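Local coordinates for protein osa (Shigella flexneri, PDB 4O7K), which suppresses the oncogenicity of Agrobacterium tumefaciens and acts as a plasmid fertility inhibition factor of the ParB/Srx superfamily, at residues 65-70 against 162-167; 95-100 against 145-150; 12-17 against 79-84; 38-43 against 115-120. The protein carries 1 engineered substitution. One frame throughout, in Å; residues are numbered along the deposited sequence.

Contact 1 (65-70 against 162-167)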
loop_
_atom_site.group_PDB
_atom_site.type_symbol
_atom_site.label_atom_id
_atom_site.label_comp_id
_atom_site.label_asym_id
_atom_site.label_seq_id
_atom_site.Cartn_x
_atom_site.Cartn_y
_atom_site.Cartn_z
ATOM N N SER A 65 -1.334 16.298 -10.136
ATOM C CA SER A 65 -1.909 15.450 -11.163
ATOM C C SER A 65 -2.018 13.986 -10.733
ATOM O O SER A 65 -2.668 13.182 -11.409
ATOM C CB SER A 65 -1.074 15.555 -12.444
ATOM O OG SER A 65 0.252 15.103 -12.211
ATOM N N ASP A 66 -1.377 13.631 -9.622
ATOM C CA ASP A 66 -1.435 12.259 -9.121
ATOM C C ASP A 66 -2.819 11.962 -8.554
ATOM O O ASP A 66 -3.603 12.872 -8.295
ATOM C CB ASP A 66 -0.397 12.020 -8.029
ATOM C CG ASP A 66 1.015 12.001 -8.551
ATOM O OD1 ASP A 66 1.218 11.638 -9.731
ATOM O OD2 ASP A 66 1.924 12.338 -7.761
ATOM N N PHE A 67 -3.106 10.684 -8.357
ATOM C CA PHE A 67 -4.365 10.257 -7.763
ATOM C C PHE A 67 -4.097 9.394 -6.547
ATOM O O PHE A 67 -3.131 8.635 -6.518
ATOM C CB PHE A 67 -5.205 9.477 -8.777
ATOM C CG PHE A 67 -5.955 10.346 -9.733
ATOM C CD1 PHE A 67 -5.293 11.020 -10.745
ATOM C CD2 PHE A 67 -7.325 10.495 -9.616
ATOM C CE1 PHE A 67 -5.988 11.829 -11.613
ATOM C CE2 PHE A 67 -8.026 11.299 -10.486
ATOM C CZ PHE A 67 -7.360 11.973 -11.479
ATOM N N ILE A 68 -4.944 9.517 -5.533
ATOM C CA ILE A 68 -4.834 8.650 -4.373
ATOM C C ILE A 68 -5.811 7.489 -4.492
ATOM O O ILE A 68 -6.976 7.667 -4.853
ATOM C CB ILE A 68 -5.078 9.429 -3.072
ATOM C CG1 ILE A 68 -3.861 10.322 -2.779
ATOM C CG2 ILE A 68 -5.322 8.464 -1.918
ATOM C CD1 ILE A 68 -4.188 11.533 -1.941
ATOM N N VAL A 69 -5.315 6.295 -4.201
ATOM C CA VAL A 69 -6.160 5.124 -4.082
ATOM C C VAL A 69 -5.991 4.549 -2.674
ATOM O O VAL A 69 -4.868 4.311 -2.214
ATOM C CB VAL A 69 -5.816 4.049 -5.130
ATOM C CG1 VAL A 69 -6.792 2.885 -5.043
ATOM C CG2 VAL A 69 -5.810 4.664 -6.539
ATOM N N TYR A 70 -7.105 4.358 -1.986
ATOM C CA TYR A 70 -7.084 3.667 -0.701
ATOM C C TYR A 70 -7.203 2.189 -0.983
ATOM O O TYR A 70 -8.203 1.744 -1.551
ATOM C CB TYR A 70 -8.221 4.132 0.201
ATOM C CG TYR A 70 -8.135 5.597 0.540
ATOM C CD1 TYR A 70 -7.122 6.081 1.361
ATOM C CD2 TYR A 70 -9.048 6.500 0.019
ATOM C CE1 TYR A 70 -7.029 7.427 1.660
ATOM C CE2 TYR A 70 -8.960 7.840 0.300
ATOM C CZ TYR A 70 -7.957 8.295 1.129
ATOM O OH TYR A 70 -7.888 9.630 1.414
ATOM N N ALA A 162 -6.910 6.951 -15.120
ATOM C CA ALA A 162 -7.237 5.607 -15.577
ATOM C C ALA A 162 -6.472 4.553 -14.791
ATOM O O ALA A 162 -7.030 3.527 -14.419
ATOM C CB ALA A 162 -6.950 5.461 -17.055
ATOM N N SER A 163 -5.189 4.807 -14.563
ATOM C CA SER A 163 -4.363 3.914 -13.761
ATOM C C SER A 163 -4.935 3.800 -12.355
ATOM O O SER A 163 -4.979 2.712 -11.785
ATOM C CB SER A 163 -2.916 4.417 -13.700
ATOM O OG SER A 163 -2.316 4.436 -14.998
ATOM N N ALA A 164 -5.385 4.928 -11.810
ATOM C CA ALA A 164 -5.942 4.961 -10.465
ATOM C C ALA A 164 -7.250 4.183 -10.412
ATOM O O ALA A 164 -7.498 3.435 -9.473
ATOM C CB ALA A 164 -6.156 6.405 -10.004
ATOM N N VAL A 165 -8.075 4.328 -11.443
ATOM C CA VAL A 165 -9.351 3.629 -11.452
ATOM C C VAL A 165 -9.130 2.118 -11.575
ATOM O O VAL A 165 -9.826 1.331 -10.921
ATOM C CB VAL A 165 -10.276 4.151 -12.583
ATOM C CG1 VAL A 165 -11.472 3.227 -12.775
ATOM C CG2 VAL A 165 -10.757 5.564 -12.249
ATOM N N MET A 166 -8.142 1.721 -12.380
ATOM C CA MET A 166 -7.755 0.318 -12.513
ATOM C C MET A 166 -7.261 -0.277 -11.192
ATOM O O MET A 166 -7.647 -1.386 -10.820
ATOM C CB MET A 166 -6.661 0.173 -13.581
ATOM C CG MET A 166 -6.634 -1.174 -14.232
ATOM S SD MET A 166 -5.350 -1.194 -15.517
ATOM C CE MET A 166 -5.771 0.260 -16.466
ATOM N N LEU A 167 -6.397 0.452 -10.487
ATOM C CA LEU A 167 -5.981 0.035 -9.149
ATOM C C LEU A 167 -7.187 -0.122 -8.212
ATOM O O LEU A 167 -7.357 -1.159 -7.555
ATOM C CB LEU A 167 -4.986 1.040 -8.561
ATOM C CG LEU A 167 -3.581 0.986 -9.168
ATOM C CD1 LEU A 167 -2.792 2.247 -8.823
ATOM C CD2 LEU A 167 -2.835 -0.258 -8.705
#

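Contact 2 (95-100 against 145-150). With PO4 (phosphate ion), chain C.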
loop_
_atom_site.group_PDB
_atom_site.type_symbol
_atom_site.label_atom_id
_atom_site.label_comp_id
_atom_site.label_asym_id
_atom_site.label_seq_id
_atom_site.Cartn_x
_atom_site.Cartn_y
_atom_site.Cartn_z
ATOM N N GLN A 95 6.090 -12.820 6.387
ATOM C CA GLN A 95 7.014 -13.283 7.423
ATOM C C GLN A 95 8.464 -12.930 7.141
ATOM O O GLN A 95 9.271 -12.869 8.063
ATOM C CB GLN A 95 6.888 -14.799 7.619
ATOM C CG GLN A 95 7.022 -15.620 6.351
ATOM C CD GLN A 95 6.722 -17.097 6.576
ATOM O OE1 GLN A 95 7.627 -17.902 6.821
ATOM N NE2 GLN A 95 5.443 -17.458 6.502
ATOM N N ASP A 96 8.797 -12.693 5.874
ATOM C CA ASP A 96 10.177 -12.429 5.501
ATOM C C ASP A 96 10.429 -10.960 5.209
ATOM O O ASP A 96 11.573 -10.546 5.007
ATOM C CB ASP A 96 10.566 -13.266 4.281
ATOM C CG ASP A 96 10.533 -14.748 4.567
ATOM O OD1 ASP A 96 10.935 -15.145 5.679
ATOM O OD2 ASP A 96 10.098 -15.515 3.684
ATOM N N MET A 97 9.364 -10.170 5.179
ATOM C CA MET A 97 9.522 -8.757 4.870
ATOM C C MET A 97 10.484 -8.032 5.821
ATOM O O MET A 97 11.267 -7.206 5.361
ATOM C CB MET A 97 8.159 -8.060 4.855
ATOM C CG MET A 97 7.358 -8.350 3.597
ATOM S SD MET A 97 5.698 -7.657 3.674
ATOM C CE MET A 97 4.973 -8.333 2.180
ATOM N N PRO A 98 10.455 -8.342 7.139
ATOM C CA PRO A 98 11.392 -7.570 7.968
ATOM C C PRO A 98 12.860 -7.882 7.698
ATOM O O PRO A 98 13.719 -7.136 8.161
ATOM C CB PRO A 98 11.005 -7.967 9.402
ATOM C CG PRO A 98 9.569 -8.358 9.305
ATOM C CD PRO A 98 9.479 -9.072 7.970
ATOM N N LYS A 99 13.145 -8.939 6.936
ATOM C CA LYS A 99 14.529 -9.288 6.610
ATOM C C LYS A 99 15.093 -8.407 5.508
ATOM O O LYS A 99 16.303 -8.395 5.283
ATOM C CB LYS A 99 14.647 -10.759 6.196
ATOM C CG LYS A 99 14.330 -11.741 7.306
ATOM C CD LYS A 99 14.053 -13.138 6.761
ATOM C CE LYS A 99 13.083 -13.901 7.668
ATOM N NZ LYS A 99 13.758 -14.680 8.743
ATOM N N ASP A 100 14.217 -7.683 4.813
ATOM C CA ASP A 100 14.640 -6.815 3.715
ATOM C C ASP A 100 15.658 -5.803 4.236
ATOM O O ASP A 100 15.543 -5.338 5.370
ATOM C CB ASP A 100 13.434 -6.108 3.091
ATOM C CG ASP A 100 13.805 -5.243 1.909
ATOM O OD1 ASP A 100 14.237 -4.091 2.121
ATOM O OD2 ASP A 100 13.630 -5.701 0.761
ATOM N N TRP A 145 6.468 -2.687 5.263
ATOM C CA TRP A 145 6.287 -2.364 6.673
ATOM C C TRP A 145 4.795 -2.398 6.997
ATOM O O TRP A 145 4.374 -3.078 7.933
ATOM C CB TRP A 145 6.901 -0.994 7.001
ATOM C CG TRP A 145 6.938 -0.671 8.491
ATOM C CD1 TRP A 145 7.977 -0.893 9.360
ATOM C CD2 TRP A 145 5.887 -0.078 9.270
ATOM N NE1 TRP A 145 7.635 -0.472 10.627
ATOM C CE2 TRP A 145 6.357 0.031 10.599
ATOM C CE3 TRP A 145 4.591 0.368 8.972
ATOM C CZ2 TRP A 145 5.584 0.570 11.623
ATOM C CZ3 TRP A 145 3.826 0.904 9.991
ATOM C CH2 TRP A 145 4.327 1.002 11.303
ATOM N N LEU A 146 3.995 -1.715 6.175
ATOM C CA LEU A 146 2.553 -1.630 6.394
ATOM C C LEU A 146 1.915 -3.004 6.320
ATOM O O LEU A 146 1.083 -3.360 7.150
ATOM C CB LEU A 146 1.894 -0.681 5.374
ATOM C CG LEU A 146 2.261 0.810 5.441
ATOM C CD1 LEU A 146 1.978 1.490 4.107
ATOM C CD2 LEU A 146 1.487 1.502 6.550
ATOM N N LEU A 147 2.325 -3.782 5.329
ATOM C CA LEU A 147 1.769 -5.118 5.132
ATOM C C LEU A 147 2.131 -6.059 6.286
ATOM O O LEU A 147 1.270 -6.767 6.826
ATOM C CB LEU A 147 2.248 -5.684 3.800
ATOM C CG LEU A 147 1.598 -5.038 2.580
ATOM C CD1 LEU A 147 2.156 -5.678 1.314
ATOM C CD2 LEU A 147 0.072 -5.172 2.653
ATOM N N ALA A 148 3.402 -6.045 6.675
ATOM C CA ALA A 148 3.875 -6.910 7.754
ATOM C C ALA A 148 3.231 -6.516 9.077
ATOM O O ALA A 148 3.056 -7.358 9.958
ATOM C CB ALA A 148 5.402 -6.859 7.861
ATOM N N HIS A 149 2.857 -5.245 9.208
ATOM C CA HIS A 149 2.196 -4.774 10.436
ATOM C C HIS A 149 0.675 -4.858 10.345
ATOM O O HIS A 149 -0.038 -4.404 11.243
ATOM C CB HIS A 149 2.613 -3.340 10.758
ATOM C CG HIS A 149 3.979 -3.236 11.357
ATOM N ND1 HIS A 149 5.119 -3.121 10.595
ATOM C CD2 HIS A 149 4.385 -3.242 12.649
ATOM C CE1 HIS A 149 6.172 -3.058 11.392
ATOM N NE2 HIS A 149 5.753 -3.123 12.644
ATOM N N GLU A 150 0.188 -5.457 9.263
ATOM C CA GLU A 150 -1.246 -5.688 9.093
ATOM C C GLU A 150 -2.067 -4.399 9.112
ATOM O O GLU A 150 -3.157 -4.361 9.676
ATOM C CB GLU A 150 -1.770 -6.625 10.185
ATOM C CG GLU A 150 -0.914 -7.855 10.433
ATOM C CD GLU A 150 -1.247 -8.983 9.495
ATOM O OE1 GLU A 150 -2.154 -8.803 8.651
ATOM O OE2 GLU A 150 -0.610 -10.057 9.605
HETATM P P PO4 C . 8.479 -1.757 14.426
HETATM O O1 PO4 C . 8.927 -2.145 13.025
HETATM O O2 PO4 C . 7.281 -2.583 14.831
HETATM O O3 PO4 C . 9.590 -1.994 15.422
HETATM O O4 PO4 C . 8.122 -0.291 14.455
#

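Contact 3 (12-17 against 79-84)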
loop_
_atom_site.group_PDB
_atom_site.type_symbol
_atom_site.label_atom_id
_atom_site.label_comp_id
_atom_site.label_asym_id
_atom_site.label_seq_id
_atom_site.Cartn_x
_atom_site.Cartn_y
_atom_site.Cartn_z
ATOM N N TRP A 12 2.324 -19.347 -4.650
ATOM C CA TRP A 12 1.036 -19.889 -5.040
ATOM C C TRP A 12 0.145 -20.112 -3.816
ATOM O O TRP A 12 -1.023 -19.711 -3.797
ATOM C CB TRP A 12 1.233 -21.203 -5.803
ATOM C CG TRP A 12 -0.035 -21.754 -6.370
ATOM C CD1 TRP A 12 -0.517 -21.557 -7.629
ATOM C CD2 TRP A 12 -0.979 -22.596 -5.703
ATOM N NE1 TRP A 12 -1.704 -22.223 -7.786
ATOM C CE2 TRP A 12 -2.015 -22.860 -6.613
ATOM C CE3 TRP A 12 -1.059 -23.139 -4.411
ATOM C CZ2 TRP A 12 -3.109 -23.656 -6.285
ATOM C CZ3 TRP A 12 -2.142 -23.924 -4.089
ATOM C CH2 TRP A 12 -3.153 -24.179 -5.022
ATOM N N LEU A 13 0.705 -20.750 -2.794
ATOM C CA LEU A 13 -0.048 -21.086 -1.599
ATOM C C LEU A 13 -0.471 -19.824 -0.845
ATOM O O LEU A 13 -1.592 -19.737 -0.347
ATOM C CB LEU A 13 0.775 -22.002 -0.700
ATOM C CG LEU A 13 0.872 -23.457 -1.162
ATOM C CD1 LEU A 13 2.005 -24.146 -0.429
ATOM C CD2 LEU A 13 -0.441 -24.195 -0.963
ATOM N N GLU A 14 0.420 -18.839 -0.794
ATOM C CA GLU A 14 0.112 -17.568 -0.141
ATOM C C GLU A 14 -1.004 -16.821 -0.864
ATOM O O GLU A 14 -1.906 -16.287 -0.231
ATOM C CB GLU A 14 1.355 -16.686 -0.044
ATOM C CG GLU A 14 1.125 -15.360 0.722
ATOM C CD GLU A 14 1.005 -15.531 2.242
ATOM O OE1 GLU A 14 0.657 -16.638 2.713
ATOM O OE2 GLU A 14 1.263 -14.542 2.970
ATOM N N ILE A 15 -0.947 -16.788 -2.190
ATOM C CA ILE A 15 -2.029 -16.197 -2.968
ATOM C C ILE A 15 -3.347 -16.916 -2.690
ATOM O O ILE A 15 -4.386 -16.283 -2.503
ATOM C CB ILE A 15 -1.703 -16.228 -4.479
ATOM C CG1 ILE A 15 -0.572 -15.237 -4.770
ATOM C CG2 ILE A 15 -2.942 -15.924 -5.316
ATOM C CD1 ILE A 15 0.071 -15.418 -6.143
ATOM N N ARG A 16 -3.308 -18.240 -2.621
ATOM C CA ARG A 16 -4.531 -18.982 -2.325
ATOM C C ARG A 16 -5.054 -18.655 -0.909
ATOM O O ARG A 16 -6.267 -18.592 -0.694
ATOM C CB ARG A 16 -4.292 -20.487 -2.494
ATOM C CG ARG A 16 -5.520 -21.363 -2.293
ATOM C CD ARG A 16 -5.120 -22.703 -1.697
ATOM N NE ARG A 16 -6.246 -23.629 -1.575
ATOM C CZ ARG A 16 -6.615 -24.213 -0.438
ATOM N NH1 ARG A 16 -5.966 -23.948 0.691
ATOM N NH2 ARG A 16 -7.651 -25.044 -0.424
ATOM N N ARG A 17 -4.136 -18.446 0.036
ATOM C CA ARG A 17 -4.493 -18.063 1.409
ATOM C C ARG A 17 -5.201 -16.717 1.404
ATOM O O ARG A 17 -6.238 -16.533 2.054
ATOM C CB ARG A 17 -3.245 -17.992 2.301
ATOM C CG ARG A 17 -3.527 -17.753 3.784
ATOM C CD ARG A 17 -2.265 -17.350 4.571
ATOM N NE ARG A 17 -2.153 -15.897 4.754
ATOM C CZ ARG A 17 -1.178 -15.293 5.433
ATOM N NH1 ARG A 17 -0.217 -16.010 6.003
ATOM N NH2 ARG A 17 -1.165 -13.971 5.545
ATOM N N ALA A 79 -1.975 -8.709 -5.262
ATOM C CA ALA A 79 -1.652 -8.177 -6.585
ATOM C C ALA A 79 -0.140 -8.027 -6.762
ATOM O O ALA A 79 0.406 -8.232 -7.858
ATOM C CB ALA A 79 -2.352 -6.842 -6.799
ATOM N N TRP A 80 0.541 -7.692 -5.672
ATOM C CA TRP A 80 1.998 -7.561 -5.683
ATOM C C TRP A 80 2.654 -8.929 -5.883
ATOM O O TRP A 80 3.588 -9.070 -6.667
ATOM C CB TRP A 80 2.478 -6.905 -4.381
ATOM C CG TRP A 80 3.924 -6.524 -4.342
ATOM C CD1 TRP A 80 4.869 -6.717 -5.329
ATOM C CD2 TRP A 80 4.605 -5.908 -3.246
ATOM N NE1 TRP A 80 6.092 -6.238 -4.904
ATOM C CE2 TRP A 80 5.960 -5.743 -3.628
ATOM C CE3 TRP A 80 4.205 -5.471 -1.967
ATOM C CZ2 TRP A 80 6.907 -5.156 -2.793
ATOM C CZ3 TRP A 80 5.144 -4.887 -1.139
ATOM C CH2 TRP A 80 6.485 -4.732 -1.555
ATOM N N LEU A 81 2.147 -9.941 -5.186
ATOM C CA LEU A 81 2.635 -11.300 -5.370
ATOM C C LEU A 81 2.442 -11.778 -6.814
ATOM O O LEU A 81 3.170 -12.648 -7.286
ATOM C CB LEU A 81 1.935 -12.256 -4.408
ATOM C CG LEU A 81 2.393 -12.184 -2.954
ATOM C CD1 LEU A 81 1.407 -12.914 -2.058
ATOM C CD2 LEU A 81 3.789 -12.757 -2.781
ATOM N N ALA A 82 1.471 -11.200 -7.515
ATOM C CA ALA A 82 1.189 -11.605 -8.893
ATOM C C ALA A 82 2.265 -11.118 -9.878
ATOM O O ALA A 82 2.257 -11.476 -11.060
ATOM C CB ALA A 82 -0.189 -11.106 -9.317
ATOM N N LEU A 83 3.198 -10.311 -9.388
ATOM C CA LEU A 83 4.353 -9.933 -10.174
ATOM C C LEU A 83 5.198 -11.165 -10.474
ATOM O O LEU A 83 5.920 -11.200 -11.460
ATOM C CB LEU A 83 5.210 -8.899 -9.450
ATOM C CG LEU A 83 5.004 -7.410 -9.681
ATOM C CD1 LEU A 83 6.249 -6.658 -9.205
ATOM C CD2 LEU A 83 4.681 -7.095 -11.129
ATOM N N GLY A 84 5.116 -12.166 -9.606
ATOM C CA GLY A 84 5.911 -13.368 -9.760
ATOM C C GLY A 84 7.110 -13.350 -8.837
ATOM O O GLY A 84 7.304 -12.386 -8.097
#

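Contact 4 (38-43 against 115-120)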
loop_
_atom_site.group_PDB
_atom_site.type_symbol
_atom_site.label_atom_id
_atom_site.label_comp_id
_atom_site.label_asym_id
_atom_site.label_seq_id
_atom_site.Cartn_x
_atom_site.Cartn_y
_atom_site.Cartn_z
ATOM N N ASN A 38 -2.670 18.714 10.965
ATOM C CA ASN A 38 -1.251 18.553 11.261
ATOM C C ASN A 38 -0.509 19.887 11.228
ATOM O O ASN A 38 -1.025 20.869 10.703
ATOM C CB ASN A 38 -0.612 17.563 10.276
ATOM C CG ASN A 38 -0.818 17.963 8.830
ATOM O OD1 ASN A 38 0.008 18.658 8.242
ATOM N ND2 ASN A 38 -1.927 17.524 8.247
ATOM N N ALA A 39 0.702 19.910 11.784
ATOM C CA ALA A 39 1.480 21.143 11.930
ATOM C C ALA A 39 1.991 21.691 10.597
ATOM O O ALA A 39 2.441 22.830 10.515
ATOM C CB ALA A 39 2.652 20.913 12.877
ATOM N N TRP A 40 1.929 20.871 9.558
ATOM C CA TRP A 40 2.405 21.277 8.241
ATOM C C TRP A 40 1.214 21.722 7.406
ATOM O O TRP A 40 0.085 21.806 7.898
ATOM C CB TRP A 40 3.172 20.124 7.581
ATOM C CG TRP A 40 3.770 19.213 8.624
ATOM C CD1 TRP A 40 3.367 17.943 8.936
ATOM C CD2 TRP A 40 4.824 19.535 9.548
ATOM N NE1 TRP A 40 4.122 17.446 9.976
ATOM C CE2 TRP A 40 5.023 18.403 10.369
ATOM C CE3 TRP A 40 5.626 20.666 9.752
ATOM C CZ2 TRP A 40 5.991 18.368 11.378
ATOM C CZ3 TRP A 40 6.589 20.627 10.754
ATOM C CH2 TRP A 40 6.762 19.485 11.553
ATOM N N ASN A 41 1.466 22.038 6.148
ATOM C CA ASN A 41 0.387 22.446 5.273
ATOM C C ASN A 41 0.257 21.355 4.219
ATOM O O ASN A 41 0.572 21.561 3.046
ATOM C CB ASN A 41 0.679 23.819 4.658
ATOM C CG ASN A 41 -0.392 24.276 3.682
ATOM O OD1 ASN A 41 -1.408 23.605 3.490
ATOM N ND2 ASN A 41 -0.161 25.428 3.052
ATOM N N GLU A 42 -0.187 20.178 4.654
ATOM C CA GLU A 42 -0.204 19.013 3.777
ATOM C C GLU A 42 -1.289 18.013 4.159
ATOM O O GLU A 42 -1.880 18.095 5.236
ATOM C CB GLU A 42 1.163 18.323 3.794
ATOM C CG GLU A 42 1.590 17.809 5.168
ATOM C CD GLU A 42 3.034 17.319 5.200
ATOM O OE1 GLU A 42 3.857 17.851 4.427
ATOM O OE2 GLU A 42 3.346 16.407 6.000
ATOM N N VAL A 43 -1.548 17.063 3.269
ATOM C CA VAL A 43 -2.488 16.006 3.587
ATOM C C VAL A 43 -1.763 14.937 4.390
ATOM O O VAL A 43 -0.745 14.402 3.949
ATOM C CB VAL A 43 -3.105 15.404 2.331
ATOM C CG1 VAL A 43 -4.031 14.247 2.694
ATOM C CG2 VAL A 43 -3.858 16.482 1.562
ATOM N N ASP A 115 5.158 14.115 13.570
ATOM C CA ASP A 115 6.197 15.104 13.301
ATOM C C ASP A 115 6.942 14.829 11.995
ATOM O O ASP A 115 7.556 15.728 11.425
ATOM C CB ASP A 115 7.191 15.163 14.454
ATOM C CG ASP A 115 6.585 15.752 15.707
ATOM O OD1 ASP A 115 5.534 16.418 15.599
ATOM O OD2 ASP A 115 7.161 15.544 16.795
ATOM N N SER A 116 6.896 13.589 11.521
ATOM C CA SER A 116 7.515 13.265 10.236
ATOM C C SER A 116 6.786 12.105 9.570
ATOM O O SER A 116 7.273 10.974 9.596
ATOM C CB SER A 116 8.997 12.919 10.413
ATOM O OG SER A 116 9.654 12.824 9.154
ATOM N N PRO A 117 5.603 12.381 8.991
ATOM C CA PRO A 117 4.844 11.312 8.336
ATOM C C PRO A 117 5.602 10.742 7.138
ATOM O O PRO A 117 6.323 11.468 6.457
ATOM C CB PRO A 117 3.549 12.000 7.897
ATOM C CG PRO A 117 3.857 13.463 7.895
ATOM C CD PRO A 117 4.895 13.673 8.954
ATOM N N VAL A 118 5.430 9.447 6.903
ATOM C CA VAL A 118 6.058 8.770 5.776
ATOM C C VAL A 118 5.321 9.077 4.466
ATOM O O VAL A 118 4.116 8.875 4.375
ATOM C CB VAL A 118 6.087 7.249 6.004
ATOM C CG1 VAL A 118 6.724 6.525 4.796
ATOM C CG2 VAL A 118 6.841 6.932 7.287
ATOM N N PRO A 119 6.043 9.570 3.446
ATOM C CA PRO A 119 5.413 9.809 2.137
ATOM C C PRO A 119 4.845 8.529 1.519
ATOM O O PRO A 119 5.366 7.437 1.757
ATOM C CB PRO A 119 6.560 10.372 1.293
ATOM C CG PRO A 119 7.493 10.981 2.309
ATOM C CD PRO A 119 7.437 10.049 3.480
ATOM N N LEU A 120 3.772 8.674 0.751
ATOM C CA LEU A 120 3.122 7.539 0.108
ATOM C C LEU A 120 4.019 6.863 -0.924
ATOM O O LEU A 120 4.886 7.495 -1.518
ATOM C CB LEU A 120 1.834 7.988 -0.580
ATOM C CG LEU A 120 0.777 8.607 0.341
ATOM C CD1 LEU A 120 -0.471 8.910 -0.481
ATOM C CD2 LEU A 120 0.485 7.659 1.478
#

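Contact 1 (65-70 against 162-167)
With CG1 of Val69 anti to the backbone N (chi1 -176°), its other methyl, CG2, is turned toward Ala164 and Leu167. Phe67 has its ring carbon CG beside its own backbone N (chi1 -81°), which leaves the methylene, not the ring, as the closest part to Ala164: Phe67 CB lies 3.4 Å from Ala164 CB, a tight approach for two saturated carbons. The ring meets that methyl obliquely. Val69 CG2 rests 3.9 Å from Ala164 CB and also sits near the helix backbone, 3.6 Å from Ala164 O. Further along, Val69 CG2 reaches Leu167 CB at 4.2 Å. Ala164 suits its place because a single methyl lets the helix backbone come close to the strand, whereas beta-branched Val69 offers a broad, short surface. The two segments belong to an alpha/beta layer formed by helix 161-171 and strand 67-72; the axes of helix 162-167 and strand 67-70 run parallel, 1° apart in direction and 8.5 Å apart at closest approach. Strand 67-72 is the middle one of a three-stranded antiparallel sheet, bonded through its backbone to Ser158 and Val156 on one side and Ile177 on the other. Ile68 points to the reverse face, against Val179 and Leu182 of helix 179-189, while Leu167 extends the apolar packing to Val123 and Pro125 of strand 118-128.

Contact 2 (95-100 against 145-150)
The C-terminal end of helix 140-148, closed by a Schellman motif with Glu150 at positive phi, gives Leu147 and Ala148 as the surface on which Met97 of a 3-10 segment lies. The flexible, unbranched methionine is extended beyond CG and crosses Leu147 at a slant, its CE 4.0 Å from Leu147 CD1. Met97 CB meets Ala148 CB at 4.3 Å; the small alanine lets the 3-10 turn come close. One turn on from Trp145, His149 folds back on it: its ND1 donates to Trp145 O at 2.8 Å, in the imidazole plane but 38° above the carbonyl plane. The backbone N of His149 reaches that oxygen from the opposite face, so two donors grip the oxygen, and the ND1 bond fixes the turn of the ring. Trp145 CZ2 lies over the imidazole centre, 3.7 Å above its plane. A phosphate, probably from the crystallisation liquor, accepts a nearly straight bond (165°) from His149 NE2 to its O2 at 2.7 Å and a more bent one from Trp145 NE1; it is also hydrogen-bonded to His52 NE2. Around the contact, Tyr77 of helix 73-81 touches both Met97 and Leu147, while Tyr103 of helix 103-112 packs on Ala148 and Trp145 stacks with Phe110.

Contact 3 (12-17 against 79-84)
Glu14, whose CG packs on Leu81, carries its carboxylate past that contact and over one face of the Arg17 guanidinium: Glu14 OE1 stands 3.2 Å above the guanidinium plane, toward its rim. No N-H of the arginine points at the oxygen, so the attraction is of charge alone, and since Arg17 is modelled in two conformers it is doubtful as a constant feature. The other carboxylate oxygen, OE2, is hydrogen-bonded to Tyr77 OH, which helps to satisfy a buried acid. The bend of Glu14 at chi2 (74°) lifts the polar end off the apolar surface and leaves CG to touch Leu81 CD1 at 3.7 Å, the two chains meeting at a slant. Ile15 and Leu81 instead slide past one another in opposite directions, Ile15 CG1 being 3.9 Å from Leu81 CB. Aliphatic chains suit this interface, since these two methylenes meet directly. A type I beta turn runs from Leu81 to Gly84, whose N donates to Leu81 O at 3.1 Å; with phi at 101° a CB there would press against the carbonyl of Leu83. The long helix 4-24 thus packs against the end of helix 73-81, from which Trp80 turns to helix 140-148 and to Phe136 of strand 131-136, while Leu83 reaches Thr126 and Ile128 of strand 118-128.

Contact 4 (38-43 against 115-120)
Trp40 and Pro117 meet at an angle, while Glu42 and Pro117 approach from opposite directions, and the proline ring is touched by two side chains of the loop, Trp40 and Glu42. The indole brings CZ2 to 3.1 Å from Asp115 O, a close carbon-oxygen approach that is oblique to the ring; Asp115 CA lies at the indole edge, in its plane. Trp40 NE1 is 4.0 Å from Pro117 CD, but its hydrogen bond goes to Ile114 O, which ties the indole to the backbone of the residue before Asp115. Ala39 CB covers the centre of one indole face. Trp40 chi1, at -27°, lies off the staggered values, consistent with a side chain held by its partners. Glu42 holds CG between its backbone N and carbonyl carbon (chi1 61°) and then runs out straight, bringing OE2 to 3.5 Å from Pro117 CG. The loop is braced from within: Asn38 ND2 donates to Glu42 O at 3.1 Å, an amide suiting this place because ND2 can also serve Val36 O. The contact joins the loop between strands 34-35 and 44-47 to the chain between helix 103-112 and strand 118-128, where Pro117 also packs on Val44 of strand 44-47 and on Phe56 and Thr58 of strand 55-58.

How the contacts relate
From the N terminus, helix 4-24 opens contact 3, which closes first, at 79-84. Inside that loop begin 38-43 and 65-70, so contacts 4 and 1 both cross contact 3. Contact 2 starts at 95-100, after contact 3 has closed. Contact 4 then closes at 115-120, crossing contacts 1 and 2. Contact 2 closes at 145-150, nested within contact 1, which ends last at 162-167. Contacts 2 and 3 meet through helices 73-81 and 140-148, Leu147 CD1 lying 3.9 Å from Trp80 CE3. Contact 1 lays helix 161-171 on the three-stranded sheet, and contact 4 joins the loop before strand 44-47 to the start of strand 118-128; contacts 3 and 4 lie on opposite sides of the chain's centre, their own centres about 32 Å apart.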